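MHC class I antigen (Anolis carolinensis, PDB 7CPO) probably presents peptides at the cell surface to T cells, as classical MHC class I heavy chains do, and folds into a peptide-binding platform and an immunoglobulin-like domain. Local coordinates at residues 134-138 with 139-143; 50-53 with 54-57. All coordinates share one frame; numbering follows the deposited sequence.

Overall arrangement
Following the chain from its N terminus, interaction 2 comes first, at residues 50-57, where the polypeptide has left strand 44-47, an outermost strand of the eight-stranded sheet, and has not yet entered helix 62-87. Interaction 1 follows at 134-143, where strand 133-136, the outermost strand at the other side of that sheet, turns into helix 141-149. Each joins two adjoining segments and closes nothing larger than a turn or two. They stand in series, neither enclosing nor crossing the other, with centres about 40 Å apart and nearest atoms about 25 Å apart. Both make the same passage, from an outermost strand toward the helices that lie across that sheet.

Interaction 1 of 2, residues 134-138 with 139-143; sequences WMAAD and VPAQN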
loop_
_atom_site.group_PDB
_atom_site.type_symbol
_atom_site.label_atom_id
_atom_site.label_comp_id
_atom_site.label_asym_id
_atom_site.label_seq_id
_atom_site.Cartn_x
_atom_site.Cartn_y
_atom_site.Cartn_z
ATOM N N TRP A 134 5.687 1.755 -26.929
ATOM C CA TRP A 134 4.987 0.969 -25.921
ATOM C C TRP A 134 5.508 -0.466 -25.897
ATOM O O TRP A 134 5.775 -1.055 -26.948
ATOM C CB TRP A 134 3.472 0.988 -26.177
ATOM C CG TRP A 134 2.848 2.384 -26.033
ATOM C CD1 TRP A 134 2.808 3.366 -26.981
ATOM C CD2 TRP A 134 2.202 2.926 -24.868
ATOM N NE1 TRP A 134 2.173 4.486 -26.487
ATOM C CE2 TRP A 134 1.785 4.240 -25.193
ATOM C CE3 TRP A 134 1.930 2.425 -23.580
ATOM C CZ2 TRP A 134 1.112 5.066 -24.276
ATOM C CZ3 TRP A 134 1.260 3.242 -22.674
ATOM C CH2 TRP A 134 0.862 4.551 -23.029
ATOM N N MET A 135 5.655 -1.021 -24.691
ATOM C CA MET A 135 6.027 -2.418 -24.494
ATOM C C MET A 135 4.777 -3.254 -24.226
ATOM O O MET A 135 4.198 -3.186 -23.139
ATOM C CB MET A 135 7.002 -2.575 -23.330
ATOM C CG MET A 135 8.147 -1.620 -23.343
ATOM S SD MET A 135 9.016 -1.698 -21.774
ATOM C CE MET A 135 8.915 -3.469 -21.412
ATOM N N ALA A 136 4.404 -4.075 -25.200
ATOM C CA ALA A 136 3.325 -5.039 -25.045
ATOM C C ALA A 136 3.852 -6.305 -24.392
ATOM O O ALA A 136 4.938 -6.783 -24.725
ATOM C CB ALA A 136 2.718 -5.383 -26.408
ATOM N N ALA A 137 3.075 -6.859 -23.470
ATOM C CA ALA A 137 3.547 -8.032 -22.747
ATOM C C ALA A 137 3.283 -9.332 -23.498
ATOM O O ALA A 137 3.950 -10.332 -23.220
ATOM C CB ALA A 137 2.914 -8.088 -21.347
ATOM N N ASP A 138 2.343 -9.344 -24.443
ATOM C CA ASP A 138 1.991 -10.557 -25.173
ATOM C C ASP A 138 1.424 -10.165 -26.530
ATOM O O ASP A 138 1.308 -8.979 -26.856
ATOM C CB ASP A 138 0.997 -11.405 -24.381
ATOM C CG ASP A 138 -0.281 -10.665 -24.067
ATOM O OD1 ASP A 138 -0.674 -9.758 -24.831
ATOM O OD2 ASP A 138 -0.908 -10.998 -23.039
ATOM N N VAL A 139 1.022 -11.169 -27.308
ATOM C CA VAL A 139 0.582 -10.912 -28.680
ATOM C C VAL A 139 -0.789 -10.231 -28.713
ATOM O O VAL A 139 -0.995 -9.377 -29.591
ATOM C CB VAL A 139 0.651 -12.196 -29.539
ATOM C CG1 VAL A 139 0.012 -13.406 -28.869
ATOM C CG2 VAL A 139 0.066 -11.961 -30.917
ATOM N N PRO A 140 -1.739 -10.499 -27.791
ATOM C CA PRO A 140 -2.947 -9.645 -27.762
ATOM C C PRO A 140 -2.654 -8.177 -27.513
ATOM O O PRO A 140 -3.234 -7.317 -28.187
ATOM C CB PRO A 140 -3.781 -10.251 -26.624
ATOM C CG PRO A 140 -3.414 -11.658 -26.624
ATOM C CD PRO A 140 -1.929 -11.679 -26.928
ATOM N N ALA A 141 -1.767 -7.858 -26.568
ATOM C CA ALA A 141 -1.433 -6.456 -26.332
ATOM C C ALA A 141 -0.822 -5.780 -27.559
ATOM O O ALA A 141 -0.834 -4.542 -27.641
ATOM C CB ALA A 141 -0.481 -6.332 -25.155
ATOM N N GLN A 142 -0.316 -6.558 -28.526
ATOM C CA GLN A 142 0.235 -5.953 -29.736
ATOM C C GLN A 142 -0.823 -5.220 -30.531
ATOM O O GLN A 142 -0.492 -4.286 -31.270
ATOM C CB GLN A 142 0.934 -7.003 -30.599
ATOM C CG GLN A 142 2.316 -7.332 -30.062
ATOM C CD GLN A 142 2.871 -8.615 -30.609
ATOM O OE1 GLN A 142 2.470 -9.072 -31.681
ATOM N NE2 GLN A 142 3.794 -9.224 -29.864
ATOM N N ASN A 143 -2.092 -5.589 -30.364
ATOM C CA ASN A 143 -3.171 -4.758 -30.888
ATOM C C ASN A 143 -3.100 -3.350 -30.300
ATOM O O ASN A 143 -3.131 -2.354 -31.027
ATOM C CB ASN A 143 -4.523 -5.419 -30.591
ATOM C CG ASN A 143 -4.642 -6.828 -31.198
ATOM O OD1 ASN A 143 -4.521 -7.008 -32.414
ATOM N ND2 ASN A 143 -4.863 -7.830 -30.344
#
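Asp138 reaches forward over the turn that leads into helix 141-149 and caps the amide of Ala141. Its CB lies beside its own chain, 3.9 Å from Pro140 CD. CG is tucked over the backbone of its own residue (chi1 59°), a rotation that swings the carboxylate over the turn, and it comes within 3.5 Å of the same Pro140 CD. At the tip the two oxygens part company. OD1 accepts from Ala141 N at 2.8 Å, nearly straight at 171° and met almost along the C-O axis, and it also lies 3.1 Å from Pro140 CD, while OD2 stays farther from the turn.

An aspartate suits this place because its short acid spans just the distance to the Ala141 amide, and the negative charge probably gains from the helix N terminus. Pro140 suits the first turn too, since it has no N-H needing a partner; its ring crosses the Asp138 side chain at about a right angle. Behind the cap, Ala136 CB packs on Ala141 CB at 3.6 Å, a spacing that small methyls allow, and Ala141 also leans on Tyr124. A weak bond runs from Gln142 N to Asp138 O (3.4 Å). Together these features make an aspartate-capped helix start, joining an edge strand of the MHC class I platform to the helix that follows it.

Interaction 2 of 2, residues 50-53 with 54-57; sequences PWIS and KVEK
Lys54 lays the start of its side chain against Trp51 O, which accepts from Lys54 N at 3.1 Å. CG points away from the residue's own carbonyl (chi1 -64°), which brings it to 3.3 Å from Trp51 O. From there the chain is fully extended and carries NZ away to Tyr176 O, with a long, weak ion pair to Glu179. A lysine fits because its methylenes can pass along the turn while the amine reaches a carbonyl at the end of helix 152-176.

Two further bonds of the same i to i+3 kind follow, Val55 N to Ile52 O at 3.1 Å and Glu56 N to Ser53 O at 3.0 Å. In all three the donor stands well above the carbonyl plane, consistent with the tight winding of a 3-10 turn.

Val55 holds CG1 over its own backbone (chi1 80°), placing that methyl 3.2 Å from Ile52 O. Ile52 CD1 approaches Val55 CB at 4.3 Å, and both branched residues face inward, meeting Tyr62 of helix 62-87. Glu56 leaves the turn on a different side: its first torsion (chi1 -74°) sends the extended chain back alongside Ser53, CB and CG passing Ser53 O, so that OE2 lies 3.5 Å from Ser53 CB. Ser53 is small enough to let the carboxylate pass, and OE2 goes on to accept from Trp63 NE1.

Trp51, buried against Tyr173, gives its ring N-H to Gln33. The chemistry thus divides the work: backbone bonds hold the turn, apolar residues bury it against the helices, and the charged tips of Lys54 and Glu56 find partners on helical segments beyond it.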
loop_
_atom_site.group_PDB
_atom_site.type_symbol
_atom_site.label_atom_id
_atom_site.label_comp_id
_atom_site.label_asym_id
_atom_site.label_seq_id
_atom_site.Cartn_x
_atom_site.Cartn_y
_atom_site.Cartn_z
ATOM N N PRO A 50 -5.500 17.169 5.310
ATOM C CA PRO A 50 -5.873 18.593 5.396
ATOM C C PRO A 50 -5.084 19.486 4.452
ATOM O O PRO A 50 -5.590 20.527 4.021
ATOM C CB PRO A 50 -5.583 18.942 6.868
ATOM C CG PRO A 50 -5.595 17.647 7.579
ATOM C CD PRO A 50 -5.024 16.655 6.604
ATOM N N TRP A 51 -3.862 19.122 4.116
ATOM C CA TRP A 51 -2.994 20.085 3.463
ATOM C C TRP A 51 -3.291 20.247 1.977
ATOM O O TRP A 51 -2.909 21.273 1.399
ATOM C CB TRP A 51 -1.524 19.704 3.687
ATOM C CG TRP A 51 -1.090 18.290 3.306
ATOM C CD1 TRP A 51 -0.814 17.254 4.168
ATOM C CD2 TRP A 51 -0.812 17.787 1.982
ATOM N NE1 TRP A 51 -0.393 16.142 3.461
ATOM C CE2 TRP A 51 -0.386 16.440 2.122
ATOM C CE3 TRP A 51 -0.898 18.335 0.691
ATOM C CZ2 TRP A 51 -0.056 15.634 1.017
ATOM C CZ3 TRP A 51 -0.556 17.530 -0.412
ATOM C CH2 TRP A 51 -0.137 16.199 -0.233
ATOM N N ILE A 52 -3.987 19.294 1.349
ATOM C CA ILE A 52 -4.229 19.405 -0.092
ATOM C C ILE A 52 -5.211 20.527 -0.421
ATOM O O ILE A 52 -5.229 21.004 -1.565
ATOM C CB ILE A 52 -4.678 18.045 -0.680
ATOM C CG1 ILE A 52 -4.760 18.083 -2.211
ATOM C CG2 ILE A 52 -6.004 17.576 -0.064
ATOM C CD1 ILE A 52 -3.536 18.600 -2.891
ATOM N N SER A 53 -5.990 21.015 0.554
ATOM C CA SER A 53 -6.872 22.137 0.237
ATOM C C SER A 53 -6.093 23.413 -0.069
ATOM O O SER A 53 -6.650 24.344 -0.658
ATOM C CB SER A 53 -7.870 22.400 1.364
ATOM O OG SER A 53 -7.216 22.815 2.548
ATOM N N LYS A 54 -4.812 23.470 0.282
ATOM C CA LYS A 54 -4.017 24.630 -0.092
ATOM C C LYS A 54 -3.940 24.816 -1.610
ATOM O O LYS A 54 -3.595 25.911 -2.079
ATOM C CB LYS A 54 -2.613 24.503 0.486
ATOM C CG LYS A 54 -2.534 24.508 2.000
ATOM C CD LYS A 54 -1.057 24.431 2.402
ATOM C CE LYS A 54 -0.901 24.296 3.893
ATOM N NZ LYS A 54 0.499 24.019 4.274
ATOM N N VAL A 55 -4.258 23.784 -2.393
ATOM C CA VAL A 55 -4.262 23.921 -3.845
ATOM C C VAL A 55 -5.356 24.860 -4.338
ATOM O O VAL A 55 -5.355 25.239 -5.508
ATOM C CB VAL A 55 -4.403 22.531 -4.504
ATOM C CG1 VAL A 55 -5.848 22.076 -4.483
ATOM C CG2 VAL A 55 -3.878 22.557 -5.900
ATOM N N GLU A 56 -6.276 25.269 -3.464
ATOM C CA GLU A 56 -7.488 25.935 -3.929
ATOM C C GLU A 56 -7.291 27.427 -4.162
ATOM O O GLU A 56 -7.991 28.009 -5.004
ATOM C CB GLU A 56 -8.624 25.704 -2.936
ATOM C CG GLU A 56 -9.178 24.296 -2.985
ATOM C CD GLU A 56 -9.893 23.896 -1.712
ATOM O OE1 GLU A 56 -10.346 24.802 -0.964
ATOM O OE2 GLU A 56 -9.995 22.670 -1.463
ATOM N N LYS A 57 -6.354 28.057 -3.442
ATOM C CA LYS A 57 -6.116 29.481 -3.643
ATOM C C LYS A 57 -5.798 29.783 -5.109
ATOM O O LYS A 57 -6.465 30.610 -5.741
ATOM C CB LYS A 57 -4.993 29.957 -2.729
ATOM C CG LYS A 57 -4.853 31.470 -2.674
ATOM C CD LYS A 57 -3.476 31.902 -2.186
ATOM C CE LYS A 57 -2.377 31.155 -2.956
ATOM N NZ LYS A 57 -1.369 32.053 -3.597
#